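Local coordinates for esterase (Sinorhizobium meliloti 1021, PDB 4TX1), which is a carbohydrate acetylesterase of the SGNH-hydrolase family, cleaving acetyl ester bonds and probably also able to act as an arylesterase, at residues M13-Y19 with L92-M98; V123-R127 with P139-I143; V116-E120 with L178-L182; L142-P146 with L171-Y175. Residue numbers count along the deposited sequence, not the author numbering.

Contact 1: residues M13-Y19 with L92-M98; sequences MKTVLCY and LDLIVFM
Parallel strands satisfy their peptide groups by alternation, and the pairing of 14-19 with 94-98 in the middle of an SGNH-hydrolase sheet follows that rule closely. Strands 14-19 and 94-98 are extended and run parallel, 19° apart, their axes approaching to 4.7 Å; Val16 pairs with Leu94, Leu17 with Ile95, Cys18 with Val96 and Tyr19 with Phe97. Leu17 N donates to Leu94 O (2.9 Å), Val96 N to Leu17 O (2.7 Å), Tyr19 N to Val96 O (2.9 Å) and Met98 N to Tyr19 O (3.1 Å). At the start, the residue before the strand, Asp93, turns to psi -29°. With chi1 m, its OD2 accepts from Thr15 N at 2.8 Å, while Thr15 O receives both Asp93 N (3.0 Å) and Leu94 N (3.3 Å). The intervening residues Lys14, Val16 and Cys18 bond with their backbones to Asp52, His54 and Ile56 instead. On one face Val16 CG1 lies 3.8 Å from Val96 CG2 and 4.0 Å from Leu94 CD2. On the other, Leu17 CB meets Leu92 CD2 at 3.9 Å, and Tyr19 CD2 approaches the edge of the Phe97 ring at CE1 (3.7 Å); the Tyr19 hydroxyl bonds to Gly78 O. A carboxylate thus stands in for the backbone acceptor at Thr15, so the hydrogen-bonded pairing extends one residue ahead of the second strand.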
loop_
_atom_site.group_PDB
_atom_site.type_symbol
_atom_site.label_atom_id
_atom_site.label_comp_id
_atom_site.label_asym_id
_atom_site.label_seq_id
_atom_site.Cartn_x
_atom_site.Cartn_y
_atom_site.Cartn_z
ATOM N N MET A 13 15.233 26.155 23.642
ATOM C CA MET A 13 13.947 26.304 22.855
ATOM C C MET A 13 13.263 24.939 22.773
ATOM O O MET A 13 13.867 23.987 22.339
ATOM C CB MET A 13 14.277 26.820 21.466
ATOM C CG MET A 13 13.263 26.542 20.362
ATOM S SD MET A 13 12.172 27.931 20.112
ATOM C CE MET A 13 13.186 29.061 19.161
ATOM N N LYS A 14 12.044 24.839 23.278
ATOM C CA LYS A 14 11.311 23.574 23.270
ATOM C C LYS A 14 10.500 23.505 21.952
ATOM O O LYS A 14 10.026 24.523 21.455
ATOM C CB LYS A 14 10.324 23.531 24.403
ATOM C CG LYS A 14 10.895 23.759 25.805
ATOM C CD LYS A 14 11.871 22.685 26.233
ATOM C CE LYS A 14 12.506 23.100 27.594
ATOM N NZ LYS A 14 12.930 21.863 28.270
ATOM N N THR A 15 10.326 22.303 21.421
ATOM C CA THR A 15 9.525 22.181 20.213
ATOM C C THR A 15 8.331 21.331 20.561
ATOM O O THR A 15 8.443 20.313 21.286
ATOM C CB THR A 15 10.291 21.507 19.087
ATOM O OG1 THR A 15 11.476 22.289 18.797
ATOM C CG2 THR A 15 9.363 21.448 17.755
ATOM N N VAL A 16 7.173 21.790 20.102
ATOM C CA VAL A 16 5.907 21.137 20.432
ATOM C C VAL A 16 5.200 20.806 19.122
ATOM O O VAL A 16 4.970 21.707 18.312
ATOM C CB VAL A 16 4.938 22.078 21.193
ATOM C CG1 VAL A 16 3.630 21.412 21.558
ATOM C CG2 VAL A 16 5.604 22.649 22.490
ATOM N N LEU A 17 4.846 19.537 18.931
ATOM C CA LEU A 17 4.025 19.126 17.777
ATOM C C LEU A 17 2.599 18.945 18.210
ATOM O O LEU A 17 2.301 18.202 19.175
ATOM C CB LEU A 17 4.549 17.813 17.144
ATOM C CG LEU A 17 3.684 17.151 16.025
ATOM C CD1 LEU A 17 3.754 17.990 14.760
ATOM C CD2 LEU A 17 4.224 15.720 15.854
ATOM N N CYS A 18 1.704 19.558 17.441
ATOM C CA CYS A 18 0.267 19.473 17.664
ATOM C C CYS A 18 -0.374 18.655 16.540
ATOM O O CYS A 18 -0.426 19.106 15.389
ATOM C CB CYS A 18 -0.404 20.798 17.696
ATOM S SG CYS A 18 0.308 21.919 18.974
ATOM N N TYR A 19 -0.732 17.445 16.872
ATOM C CA TYR A 19 -1.246 16.459 15.881
ATOM C C TYR A 19 -2.676 16.247 16.048
ATOM O O TYR A 19 -3.169 15.677 17.052
ATOM C CB TYR A 19 -0.470 15.153 16.039
ATOM C CG TYR A 19 -0.575 14.152 14.875
ATOM C CD1 TYR A 19 0.003 14.453 13.637
ATOM C CD2 TYR A 19 -1.236 12.950 15.008
ATOM C CE1 TYR A 19 0.006 13.537 12.591
ATOM C CE2 TYR A 19 -1.334 12.049 13.911
ATOM C CZ TYR A 19 -0.667 12.343 12.730
ATOM O OH TYR A 19 -0.662 11.470 11.664
ATOM N N LEU A 92 11.672 16.496 19.076
ATOM C CA LEU A 92 10.511 17.067 19.707
ATOM C C LEU A 92 10.592 16.923 21.231
ATOM O O LEU A 92 10.978 15.861 21.718
ATOM C CB LEU A 92 9.230 16.383 19.181
ATOM C CG LEU A 92 8.971 16.585 17.666
ATOM C CD1 LEU A 92 7.938 15.491 17.218
ATOM C CD2 LEU A 92 8.460 17.974 17.505
ATOM N N ASP A 93 10.139 17.949 21.915
ATOM C CA ASP A 93 10.007 17.938 23.395
ATOM C C ASP A 93 8.655 17.493 23.894
ATOM O O ASP A 93 8.552 16.817 24.921
ATOM C CB ASP A 93 10.379 19.320 23.962
ATOM C CG ASP A 93 11.810 19.689 23.617
ATOM O OD1 ASP A 93 12.732 18.986 24.051
ATOM O OD2 ASP A 93 12.010 20.555 22.783
ATOM N N LEU A 94 7.602 17.739 23.089
ATOM C CA LEU A 94 6.262 17.374 23.436
ATOM C C LEU A 94 5.427 17.127 22.185
ATOM O O LEU A 94 5.473 17.935 21.266
ATOM C CB LEU A 94 5.547 18.533 24.147
ATOM C CG LEU A 94 4.143 18.376 24.675
ATOM C CD1 LEU A 94 3.939 17.255 25.703
ATOM C CD2 LEU A 94 3.662 19.764 25.218
ATOM N N ILE A 95 4.664 16.068 22.240
ATOM C CA ILE A 95 3.646 15.801 21.184
ATOM C C ILE A 95 2.324 15.991 21.895
ATOM O O ILE A 95 2.070 15.356 22.955
ATOM C CB ILE A 95 3.790 14.385 20.607
ATOM C CG1 ILE A 95 5.162 14.297 19.890
ATOM C CG2 ILE A 95 2.592 14.156 19.651
ATOM C CD1 ILE A 95 6.280 13.724 20.601
ATOM N N VAL A 96 1.454 16.816 21.329
ATOM C CA VAL A 96 0.087 17.005 21.808
ATOM C C VAL A 96 -0.905 16.385 20.813
ATOM O O VAL A 96 -0.944 16.856 19.665
ATOM C CB VAL A 96 -0.249 18.520 21.955
ATOM C CG1 VAL A 96 -1.673 18.684 22.588
ATOM C CG2 VAL A 96 0.889 19.151 22.822
ATOM N N PHE A 97 -1.671 15.404 21.247
ATOM C CA PHE A 97 -2.684 14.757 20.407
ATOM C C PHE A 97 -4.055 15.331 20.725
ATOM O O PHE A 97 -4.455 15.441 21.893
ATOM C CB PHE A 97 -2.758 13.275 20.641
ATOM C CG PHE A 97 -1.523 12.506 20.183
ATOM C CD1 PHE A 97 -1.200 12.471 18.840
ATOM C CD2 PHE A 97 -0.722 11.804 21.051
ATOM C CE1 PHE A 97 -0.143 11.766 18.392
ATOM C CE2 PHE A 97 0.343 11.043 20.633
ATOM C CZ PHE A 97 0.690 11.074 19.282
ATOM N N MET A 98 -4.763 15.703 19.681
ATOM C CA MET A 98 -6.196 15.914 19.844
ATOM C C MET A 98 -6.980 15.252 18.711
ATOM O O MET A 98 -7.208 15.846 17.623
ATOM C CB MET A 98 -6.569 17.417 20.035
ATOM C CG MET A 98 -8.013 17.532 20.504
ATOM S SD MET A 98 -8.535 19.187 21.046
ATOM C CE MET A 98 -8.771 19.949 19.448
#

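Contact 2: residues V123-R127 with P139-I143; sequences VNLVR and PEILI
Helix 123-127 and strand 140-143 run nearly antiparallel, at 168°, with axes 9.9 Å apart. This is the helix-to-second-strand packing of a beta-alpha-beta crossover: strand 94-98, helix 112-127 and strand 140-145 follow one another in the chain, and the two strands are parallel neighbours in the sheet. The helix keeps its regular turn, Arg127 N donating to Val123 O at 3.0 Å, while 140-143 stays extended. The nearest CA pairs are Val123 with Ile141 (7.4 Å) and Val126 with Pro139 (7.8 Å). Ile141, m at chi1 and t at chi2, points toward the helix and sets its CD1 3.7 Å from Val123 CG1 and 3.8 Å from Val126 CB. Val123 and Val126 are both t; Val123 CG2 reaches Ile143 CD1 at 4.1 Å, and Val126 CG1 reaches Pro139 CG at 3.9 Å. Arg127 closes the exposed margin, its NE 3.8 Å from Ile141 CD1 and its NH1 bonded to Leu182 O. Two waters link it to Pro139, just before the strand: both donate to Pro139 O, water 1 at 2.6 Å and water 2 at 2.7 Å, and accept from Arg127, water 1 weakly from NE at 3.5 Å and water 2 from NH2 at 3.0 Å.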
loop_
_atom_site.group_PDB
_atom_site.type_symbol
_atom_site.label_atom_id
_atom_site.label_comp_id
_atom_site.label_asym_id
_atom_site.label_seq_id
_atom_site.Cartn_x
_atom_site.Cartn_y
_atom_site.Cartn_z
ATOM N N VAL A 123 0.524 6.719 20.718
ATOM C CA VAL A 123 1.517 6.907 21.800
ATOM C C VAL A 123 2.691 5.982 21.528
ATOM O O VAL A 123 3.851 6.371 21.651
ATOM C CB VAL A 123 0.891 6.656 23.201
ATOM C CG1 VAL A 123 2.016 6.669 24.251
ATOM C CG2 VAL A 123 -0.173 7.754 23.429
ATOM N N ASN A 124 2.397 4.725 21.249
ATOM C CA ASN A 124 3.487 3.746 21.008
ATOM C C ASN A 124 4.373 4.095 19.794
ATOM O O ASN A 124 5.578 3.851 19.828
ATOM C CB ASN A 124 2.884 2.342 20.840
ATOM C CG ASN A 124 2.401 1.775 22.189
ATOM O OD1 ASN A 124 3.122 1.909 23.225
ATOM N ND2 ASN A 124 1.203 1.209 22.210
ATOM N N LEU A 125 3.765 4.688 18.742
ATOM C CA LEU A 125 4.535 5.157 17.589
ATOM C C LEU A 125 5.529 6.218 18.002
ATOM O O LEU A 125 6.641 6.279 17.467
ATOM C CB LEU A 125 3.596 5.643 16.440
ATOM C CG LEU A 125 2.883 4.479 15.751
ATOM C CD1 LEU A 125 1.755 5.120 14.891
ATOM C CD2 LEU A 125 3.848 3.647 14.888
ATOM N N VAL A 126 5.157 7.109 18.928
ATOM C CA VAL A 126 6.051 8.139 19.392
ATOM C C VAL A 126 7.207 7.456 20.197
ATOM O O VAL A 126 8.415 7.777 19.960
ATOM C CB VAL A 126 5.347 9.188 20.281
ATOM C CG1 VAL A 126 6.378 10.149 20.836
ATOM C CG2 VAL A 126 4.285 9.958 19.457
ATOM N N ARG A 127 6.817 6.574 21.080
ATOM C CA ARG A 127 7.758 6.011 22.008
ATOM C C ARG A 127 8.752 5.113 21.322
ATOM O O ARG A 127 9.829 4.907 21.811
ATOM C CB ARG A 127 7.011 5.276 23.073
ATOM C CG ARG A 127 6.113 6.206 23.857
ATOM C CD ARG A 127 6.513 6.218 25.276
ATOM N NE ARG A 127 5.995 7.304 26.079
ATOM C CZ ARG A 127 5.079 7.127 27.000
ATOM N NH1 ARG A 127 4.525 5.955 27.155
ATOM N NH2 ARG A 127 4.710 8.128 27.749
ATOM N N PRO A 139 10.290 12.258 23.896
ATOM C CA PRO A 139 9.405 13.391 24.070
ATOM C C PRO A 139 8.335 13.080 25.108
ATOM O O PRO A 139 7.958 11.924 25.311
ATOM C CB PRO A 139 8.770 13.588 22.702
ATOM C CG PRO A 139 9.315 12.564 21.809
ATOM C CD PRO A 139 10.526 11.992 22.465
ATOM N N GLU A 140 7.849 14.130 25.760
ATOM C CA GLU A 140 6.666 14.017 26.568
ATOM C C GLU A 140 5.445 13.945 25.633
ATOM O O GLU A 140 5.509 14.397 24.496
ATOM C CB GLU A 140 6.526 15.267 27.442
ATOM C CG GLU A 140 7.673 15.413 28.420
ATOM C CD GLU A 140 7.633 14.344 29.486
ATOM O OE1 GLU A 140 6.514 13.982 29.958
ATOM O OE2 GLU A 140 8.735 13.859 29.865
ATOM N N ILE A 141 4.380 13.370 26.135
ATOM C CA ILE A 141 3.125 13.233 25.355
ATOM C C ILE A 141 1.930 13.723 26.155
ATOM O O ILE A 141 1.721 13.304 27.324
ATOM C CB ILE A 141 2.932 11.759 24.988
ATOM C CG1 ILE A 141 4.084 11.250 24.106
ATOM C CG2 ILE A 141 1.667 11.593 24.124
ATOM C CD1 ILE A 141 4.034 9.728 23.839
ATOM N N LEU A 142 1.137 14.576 25.534
ATOM C CA LEU A 142 -0.110 15.092 26.085
ATOM C C LEU A 142 -1.289 14.583 25.245
ATOM O O LEU A 142 -1.373 14.978 24.044
ATOM C CB LEU A 142 -0.093 16.572 26.077
ATOM C CG LEU A 142 -1.044 17.426 26.883
ATOM C CD1 LEU A 142 -1.218 18.891 26.535
ATOM C CD2 LEU A 142 -1.920 16.734 27.958
ATOM N N ILE A 143 -2.206 13.887 25.887
ATOM C CA ILE A 143 -3.423 13.374 25.272
ATOM C C ILE A 143 -4.546 14.371 25.582
ATOM O O ILE A 143 -4.895 14.586 26.735
ATOM C CB ILE A 143 -3.813 11.994 25.732
ATOM C CG1 ILE A 143 -2.684 11.029 25.345
ATOM C CG2 ILE A 143 -5.164 11.557 25.155
ATOM C CD1 ILE A 143 -2.738 9.652 25.959
HETATM O O HOH W 1 8.128 9.456 24.398
HETATM O O HOH W 2 6.625 10.346 27.091
#

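Contact 3: residues V116-E120 with L178-L182; sequences VKGIE and LADEL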
loop_
_atom_site.group_PDB
_atom_site.type_symbol
_atom_site.label_atom_id
_atom_site.label_comp_id
_atom_site.label_asym_id
_atom_site.label_seq_id
_atom_site.Cartn_x
_atom_site.Cartn_y
_atom_site.Cartn_z
ATOM N N VAL A 116 -9.815 5.315 21.811
ATOM C CA VAL A 116 -8.719 5.264 22.786
ATOM C C VAL A 116 -7.685 4.197 22.378
ATOM O O VAL A 116 -6.545 4.378 22.644
ATOM C CB VAL A 116 -9.230 5.090 24.237
ATOM C CG1 VAL A 116 -9.861 3.775 24.412
ATOM C CG2 VAL A 116 -8.125 5.344 25.257
ATOM N N LYS A 117 -8.098 3.082 21.781
ATOM C CA LYS A 117 -7.111 2.147 21.236
ATOM C C LYS A 117 -6.245 2.788 20.160
ATOM O O LYS A 117 -5.062 2.486 20.058
ATOM C CB LYS A 117 -7.793 0.928 20.680
ATOM C CG LYS A 117 -8.424 0.071 21.747
ATOM C CD LYS A 117 -7.426 -0.422 22.819
ATOM C CE LYS A 117 -6.387 -1.356 22.271
ATOM N NZ LYS A 117 -5.374 -1.839 23.323
ATOM N N GLY A 118 -6.847 3.638 19.321
ATOM C CA GLY A 118 -6.070 4.354 18.295
ATOM C C GLY A 118 -5.079 5.306 18.966
ATOM O O GLY A 118 -3.905 5.417 18.551
ATOM N N ILE A 119 -5.511 6.049 20.007
ATOM C CA ILE A 119 -4.537 6.916 20.691
ATOM C C ILE A 119 -3.387 6.117 21.288
ATOM O O ILE A 119 -2.222 6.541 21.226
ATOM C CB ILE A 119 -5.234 7.736 21.818
ATOM C CG1 ILE A 119 -6.307 8.698 21.234
ATOM C CG2 ILE A 119 -4.201 8.523 22.628
ATOM C CD1 ILE A 119 -5.791 9.799 20.319
ATOM N N GLU A 120 -3.715 4.968 21.852
ATOM C CA GLU A 120 -2.711 4.040 22.344
ATOM C C GLU A 120 -1.657 3.684 21.316
ATOM O O GLU A 120 -0.450 3.702 21.571
ATOM C CB GLU A 120 -3.349 2.850 22.990
ATOM C CG GLU A 120 -2.358 1.874 23.622
ATOM C CD GLU A 120 -3.066 0.749 24.332
ATOM O OE1 GLU A 120 -2.463 0.204 25.251
ATOM O OE2 GLU A 120 -4.186 0.368 23.992
ATOM N N LEU A 178 -6.222 6.130 29.998
ATOM C CA LEU A 178 -5.043 5.789 29.159
ATOM C C LEU A 178 -3.792 6.543 29.485
ATOM O O LEU A 178 -2.689 5.963 29.547
ATOM C CB LEU A 178 -5.441 5.903 27.634
ATOM C CG LEU A 178 -4.358 5.382 26.683
ATOM C CD1 LEU A 178 -4.247 3.873 26.680
ATOM C CD2 LEU A 178 -4.539 5.933 25.199
ATOM N N ALA A 179 -3.901 7.871 29.691
ATOM C CA ALA A 179 -2.808 8.756 29.961
ATOM C C ALA A 179 -2.136 8.276 31.233
ATOM O O ALA A 179 -0.908 8.210 31.312
ATOM C CB ALA A 179 -3.303 10.183 30.108
ATOM N N ASP A 180 -2.985 7.911 32.180
ATOM C CA ASP A 180 -2.464 7.398 33.486
ATOM C C ASP A 180 -1.720 6.063 33.300
ATOM O O ASP A 180 -0.621 5.899 33.826
ATOM C CB ASP A 180 -3.638 7.286 34.487
ATOM C CG ASP A 180 -3.161 6.883 35.911
ATOM O OD1 ASP A 180 -2.086 7.380 36.376
ATOM O OD2 ASP A 180 -3.839 6.054 36.530
ATOM N N GLU A 181 -2.280 5.164 32.500
ATOM C CA GLU A 181 -1.729 3.837 32.187
ATOM C C GLU A 181 -0.411 3.958 31.467
ATOM O O GLU A 181 0.561 3.301 31.813
ATOM C CB GLU A 181 -2.774 3.057 31.446
ATOM C CG GLU A 181 -2.423 1.627 31.084
ATOM C CD GLU A 181 -3.298 1.134 29.927
ATOM O OE1 GLU A 181 -2.741 0.448 29.021
ATOM O OE2 GLU A 181 -4.536 1.485 29.912
ATOM N N LEU A 182 -0.284 4.950 30.569
ATOM C CA LEU A 182 0.882 5.103 29.755
ATOM C C LEU A 182 1.830 6.228 30.157
ATOM O O LEU A 182 2.755 6.545 29.408
ATOM C CB LEU A 182 0.431 5.336 28.266
ATOM C CG LEU A 182 -0.418 4.252 27.586
ATOM C CD1 LEU A 182 -0.726 4.650 26.128
ATOM C CD2 LEU A 182 0.264 2.905 27.675
#
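Leu178, the first residue of 178-182, loses more surface than any other residue where these two helices lie side by side on one face of the sheet. With chi1 t and chi2 p, it points straight at 116-120: its CB is 3.6 Å from Val116 CG2, while its CD2 is 3.6 Å from Val116 O, 3.6 Å from Glu120 N and 3.7 Å from Ile119 CG2. The two backbone atoms it rests on are already joined, Glu120 N donating to Val116 O at 3.0 Å, so the methyl group lies against a backbone N and O that satisfy each other. One turn on, Glu181 leans back across the gap, and its OE1 comes within 3.8 Å of Glu120 OE1. These like charges are tempered on one side by a salt bridge within the first helix, Lys117 NZ to Glu120 OE2 at 2.6 Å; Lys117 also packs on Leu71 of a neighbouring subunit. Leu182 closes the walk, its CD1 4.1 Å from the aliphatic CG of Glu120, and its O accepts a hydrogen bond from Arg127 farther along helix 112-127. The helices run in roughly the same direction, crossing at -30° with segment axes 11.2 Å apart. Toward the sheet, Val116 and Ile119 both pack on Tyr175 of helix 171-182, and Ile119 also reaches Ile143 of strand 140-145 beneath.

Contact 4: residues L142-P146 with L171-Y175; sequences LIVSP and LAPLY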
loop_
_atom_site.group_PDB
_atom_site.type_symbol
_atom_site.label_atom_id
_atom_site.label_comp_id
_atom_site.label_asym_id
_atom_site.label_seq_id
_atom_site.Cartn_x
_atom_site.Cartn_y
_atom_site.Cartn_z
ATOM N N LEU A 142 1.137 14.576 25.534
ATOM C CA LEU A 142 -0.110 15.092 26.085
ATOM C C LEU A 142 -1.289 14.583 25.245
ATOM O O LEU A 142 -1.373 14.978 24.044
ATOM C CB LEU A 142 -0.093 16.572 26.077
ATOM C CG LEU A 142 -1.044 17.426 26.883
ATOM C CD1 LEU A 142 -1.218 18.891 26.535
ATOM C CD2 LEU A 142 -1.920 16.734 27.958
ATOM N N ILE A 143 -2.206 13.887 25.887
ATOM C CA ILE A 143 -3.423 13.374 25.272
ATOM C C ILE A 143 -4.546 14.371 25.582
ATOM O O ILE A 143 -4.895 14.586 26.735
ATOM C CB ILE A 143 -3.813 11.994 25.732
ATOM C CG1 ILE A 143 -2.684 11.029 25.345
ATOM C CG2 ILE A 143 -5.164 11.557 25.155
ATOM C CD1 ILE A 143 -2.738 9.652 25.959
ATOM N N VAL A 144 -5.137 14.942 24.549
ATOM C CA VAL A 144 -6.246 15.864 24.733
ATOM C C VAL A 144 -7.538 15.245 24.205
ATOM O O VAL A 144 -7.655 14.795 23.004
ATOM C CB VAL A 144 -5.960 17.208 24.083
ATOM C CG1 VAL A 144 -7.134 18.154 24.368
ATOM C CG2 VAL A 144 -4.627 17.807 24.489
ATOM N N SER A 145 -8.562 15.138 25.052
ATOM C CA SER A 145 -9.849 14.646 24.604
ATOM C C SER A 145 -10.534 15.875 23.898
ATOM O O SER A 145 -10.523 17.020 24.433
ATOM C CB SER A 145 -10.736 14.025 25.683
ATOM O OG SER A 145 -10.880 15.035 26.707
ATOM N N PRO A 146 -11.059 15.663 22.673
ATOM C CA PRO A 146 -11.599 16.797 21.962
ATOM C C PRO A 146 -12.966 17.174 22.651
ATOM O O PRO A 146 -13.629 16.338 23.284
ATOM C CB PRO A 146 -11.890 16.255 20.545
ATOM C CG PRO A 146 -12.076 14.768 20.775
ATOM C CD PRO A 146 -11.058 14.431 21.867
ATOM N N LEU A 171 -15.070 9.890 25.620
ATOM C CA LEU A 171 -13.633 10.047 25.348
ATOM C C LEU A 171 -12.810 10.625 26.490
ATOM O O LEU A 171 -11.707 10.156 26.722
ATOM C CB LEU A 171 -13.366 10.923 24.082
ATOM C CG LEU A 171 -13.991 10.394 22.809
ATOM C CD1 LEU A 171 -14.037 11.512 21.768
ATOM C CD2 LEU A 171 -13.243 9.117 22.334
ATOM N N ALA A 172 -13.304 11.639 27.227
ATOM C CA ALA A 172 -12.512 12.218 28.310
ATOM C C ALA A 172 -12.106 11.168 29.397
ATOM O O ALA A 172 -10.966 11.093 29.754
ATOM C CB ALA A 172 -13.204 13.431 28.901
ATOM N N PRO A 173 -13.042 10.360 29.906
ATOM C CA PRO A 173 -12.630 9.433 30.990
ATOM C C PRO A 173 -11.698 8.301 30.473
ATOM O O PRO A 173 -10.709 7.947 31.153
ATOM C CB PRO A 173 -13.950 8.894 31.535
ATOM C CG PRO A 173 -15.036 9.278 30.585
ATOM C CD PRO A 173 -14.512 10.466 29.789
ATOM N N LEU A 174 -11.987 7.780 29.267
ATOM C CA LEU A 174 -11.153 6.767 28.637
ATOM C C LEU A 174 -9.766 7.319 28.340
ATOM O O LEU A 174 -8.778 6.618 28.581
ATOM C CB LEU A 174 -11.808 6.235 27.381
ATOM C CG LEU A 174 -13.056 5.377 27.494
ATOM C CD1 LEU A 174 -13.528 4.963 26.095
ATOM C CD2 LEU A 174 -12.770 4.192 28.415
ATOM N N TYR A 175 -9.662 8.552 27.792
ATOM C CA TYR A 175 -8.361 9.116 27.487
ATOM C C TYR A 175 -7.568 9.385 28.774
ATOM O O TYR A 175 -6.377 9.228 28.837
ATOM C CB TYR A 175 -8.452 10.425 26.691
ATOM C CG TYR A 175 -8.765 10.253 25.210
ATOM C CD1 TYR A 175 -9.302 9.101 24.698
ATOM C CD2 TYR A 175 -8.622 11.315 24.344
ATOM C CE1 TYR A 175 -9.614 8.986 23.304
ATOM C CE2 TYR A 175 -8.892 11.225 22.989
ATOM C CZ TYR A 175 -9.388 10.061 22.453
ATOM O OH TYR A 175 -9.785 9.878 21.116
#
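Tyr175 illustrates how one aromatic residue can seat a helix on the end of a strand. It has the largest area buried in this contact, and with chi1 m its ring lies along the last residues of the strand: CD2 is 3.6 Å from Ile143 CG2 and 3.6 Å from Ser145 CA, and CE2 is 4.0 Å from Pro146 CD. Val144 O approaches the ring edge, 3.8 Å from CE2. The hydroxyl reaches beyond both segments to bond with Leu99 O. Ser145, next in buried area, is where the backbones come closest, its CA 5.2 Å from that of Ala172. Such closeness suits small side chains: Ser145 OG is 3.6 Å from Ala172 CB, and the same oxygen is hydrogen-bonded to Asp188. Ile143, third, turns toward the helix on the same face as Ser145, whereas Val144 points away. Beyond the strand, Pro146 CG adds a contact with Leu171 CD1 at 3.9 Å. Helix 171-175 runs back against the strand at 160°, with axes 8.0 Å apart. It sits beside helix 112-127, whose Ala115 and Ile119 touch Tyr175, while Leu142 and Val144 face helix 205-223 across the sheet, completing an alpha/beta/alpha sandwich.

In the fold
The four contacts trace one path from the sheet into one of its two helical layers. Contacts 1 and 2, with centres 9 Å apart, join through neighbouring strands: Phe97 N lies 2.8 Å from Leu142 O, and Ile95 O 2.9 Å from Leu142 N. Contacts 2 and 4 share Leu142 and Ile143, whose strand meets one helix near its start and another near its end. Contact 3 bridges those helices, its centre 10 Å from contact 2 and 9 Å from contact 4; Ile143 CD1 lies 3.8 Å from Ile119 CG2. Strand 14-20 of contact 1 leads directly to Ser22, which with His202 and Asp199 probably forms the catalytic triad, as in other SGNH hydrolases.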